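Local coordinates for protein probable glutathione S-transferase (Pseudomonas aeruginosa, PDB 6JWK) that probably isomerises maleylpyruvate, as a glutathione-dependent enzyme of the zeta class of the glutathione S-transferase superfamily, at residues 94-99 with 165-170. Residues are numbered along the deposited sequence; the frame is centred on the assembly and turned at random.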
loop_
_atom_site.group_PDB
_atom_site.type_symbol
_atom_site.label_atom_id
_atom_site.label_comp_id
_atom_site.label_asym_id
_atom_site.label_seq_id
_atom_site.Cartn_x
_atom_site.Cartn_y
_atom_site.Cartn_z
ATOM N N LEU B 94 5.708 0.051 9.123
ATOM C CA LEU B 94 4.755 0.339 8.009
ATOM C C LEU B 94 5.463 1.037 6.857
ATOM O O LEU B 94 5.121 0.735 5.712
ATOM C CB LEU B 94 3.554 1.151 8.500
ATOM C CG LEU B 94 2.689 0.440 9.535
ATOM C CD1 LEU B 94 1.613 1.394 10.105
ATOM C CD2 LEU B 94 2.066 -0.791 8.920
ATOM N N GLU B 95 6.496 1.820 7.125
ATOM C CA GLU B 95 7.240 2.525 6.043
ATOM C C GLU B 95 7.870 1.458 5.145
ATOM O O GLU B 95 7.810 1.607 3.883
ATOM C CB GLU B 95 8.247 3.560 6.556
ATOM C CG GLU B 95 9.149 4.098 5.422
ATOM C CD GLU B 95 9.526 5.575 5.296
ATOM O OE1 GLU B 95 10.161 6.040 6.229
ATOM O OE2 GLU B 95 9.318 6.232 4.170
ATOM N N LEU B 96 8.537 0.462 5.742
ATOM C CA LEU B 96 9.216 -0.586 4.944
ATOM C C LEU B 96 8.179 -1.492 4.282
ATOM O O LEU B 96 8.354 -1.828 3.120
ATOM C CB LEU B 96 10.180 -1.349 5.854
ATOM C CG LEU B 96 11.012 -2.421 5.169
ATOM C CD1 LEU B 96 11.659 -1.928 3.904
ATOM C CD2 LEU B 96 12.061 -2.910 6.148
ATOM N N ALA B 97 7.155 -1.908 5.004
ATOM C CA ALA B 97 6.093 -2.782 4.434
ATOM C C ALA B 97 5.416 -2.099 3.232
ATOM O O ALA B 97 5.177 -2.787 2.227
ATOM C CB ALA B 97 5.093 -3.182 5.502
ATOM N N LEU B 98 5.130 -0.800 3.332
ATOM C CA LEU B 98 4.392 -0.013 2.313
ATOM C C LEU B 98 5.334 0.292 1.171
ATOM O O LEU B 98 4.850 0.297 0.038
ATOM C CB LEU B 98 3.811 1.269 2.915
ATOM C CG LEU B 98 2.659 0.974 3.857
ATOM C CD1 LEU B 98 2.449 2.164 4.775
ATOM C CD2 LEU B 98 1.387 0.638 3.074
ATOM N N LEU B 99 6.632 0.407 1.427
ATOM C CA LEU B 99 7.593 0.515 0.300
ATOM C C LEU B 99 7.457 -0.683 -0.636
ATOM O O LEU B 99 7.402 -0.504 -1.875
ATOM C CB LEU B 99 9.009 0.636 0.854
ATOM C CG LEU B 99 10.150 0.615 -0.150
ATOM C CD1 LEU B 99 10.106 1.834 -1.083
ATOM C CD2 LEU B 99 11.449 0.639 0.643
ATOM N N CYS B 165 6.560 -10.449 6.328
ATOM C CA CYS B 165 5.413 -10.949 5.529
ATOM C C CYS B 165 5.486 -10.324 4.113
ATOM O O CYS B 165 5.120 -11.008 3.131
ATOM C CB CYS B 165 4.084 -10.608 6.164
ATOM S SG CYS B 165 3.760 -11.469 7.712
ATOM N N CYS B 166 5.956 -9.077 3.980
ATOM C CA CYS B 166 6.034 -8.392 2.666
ATOM C C CYS B 166 7.372 -8.700 1.973
ATOM O O CYS B 166 7.385 -8.884 0.735
ATOM C CB CYS B 166 5.854 -6.894 2.824
ATOM S SG CYS B 166 4.190 -6.479 3.402
ATOM N N LEU B 167 8.487 -8.741 2.704
ATOM C CA LEU B 167 9.803 -8.895 2.034
ATOM C C LEU B 167 10.010 -10.287 1.457
ATOM O O LEU B 167 10.571 -10.409 0.343
ATOM C CB LEU B 167 10.921 -8.521 2.999
ATOM C CG LEU B 167 11.350 -7.062 2.833
ATOM C CD1 LEU B 167 12.174 -6.554 4.026
ATOM C CD2 LEU B 167 12.102 -6.878 1.509
ATOM N N VAL B 168 9.662 -11.322 2.190
ATOM C CA VAL B 168 10.006 -12.700 1.766
ATOM C C VAL B 168 9.336 -12.972 0.427
ATOM O O VAL B 168 9.986 -13.472 -0.470
ATOM C CB VAL B 168 9.666 -13.728 2.862
ATOM C CG1 VAL B 168 9.525 -15.143 2.334
ATOM C CG2 VAL B 168 10.726 -13.630 3.953
ATOM N N PRO B 169 8.040 -12.652 0.220
ATOM C CA PRO B 169 7.466 -12.879 -1.095
ATOM C C PRO B 169 8.121 -12.034 -2.202
ATOM O O PRO B 169 8.374 -12.534 -3.325
ATOM C CB PRO B 169 5.974 -12.570 -0.849
ATOM C CG PRO B 169 5.765 -12.857 0.616
ATOM C CD PRO B 169 7.034 -12.262 1.240
ATOM N N GLN B 170 8.465 -10.797 -1.894
ATOM C CA GLN B 170 9.079 -9.880 -2.875
ATOM C C GLN B 170 10.484 -10.404 -3.292
ATOM O O GLN B 170 10.838 -10.321 -4.503
ATOM C CB GLN B 170 9.163 -8.474 -2.277
ATOM C CG GLN B 170 9.805 -7.456 -3.216
ATOM C CD GLN B 170 8.952 -7.369 -4.445
ATOM O OE1 GLN B 170 9.292 -7.934 -5.493
ATOM N NE2 GLN B 170 7.814 -6.706 -4.305
#
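Cys-166 and Leu-167 on helix 162-176 meet Ala-97 and Leu-96 on helix 87-103, deep in the all-helical C-terminal domain of the glutathione S-transferase fold. The segment 165-170 begins with Cys-165, which touches Ile-17 and Ile-70 of the thioredoxin-like N-terminal domain. Cys-166 comes next and points at the partner helix where the two backbones draw nearest, its CA 5.9 Å from the CA of Ala-97. With SG anti to the carbonyl carbon (chi1 -66°), the sulfur lies 4.0 Å from CB of Ala-97 and equally far from O of Ala-97, too distant from this oxygen for more than van der Waals contact. The small side chains of Ala-97 and Cys-166 are consistent with the near approach of the two helices here, and Cys-166 also touches Leu-67 of helix 66-76. Leu-167 sets out along the flank of its helix, but its branched end turns to the neighbour: CD1 meets CD2 of Leu-96 at 4.2 Å, one methyl against another. Leu-96 reaches this spot with CG anti to its N (chi1 -177°). Val-168 and Pro-169 face Tyr-13 of helix 10-22, so helix 162-176 is sandwiched between that helix and helix 87-103. Pro-169 has no amide hydrogen, which kinks the helix here, and the following bond, from N of Gln-170 to O of Cys-166, is weak at 3.4 Å. No hydrogen bond or salt bridge crosses between the segments; the contact is two small apolar touches that bury 135 Å², consistent with cohesion by dispersion and the exclusion of water.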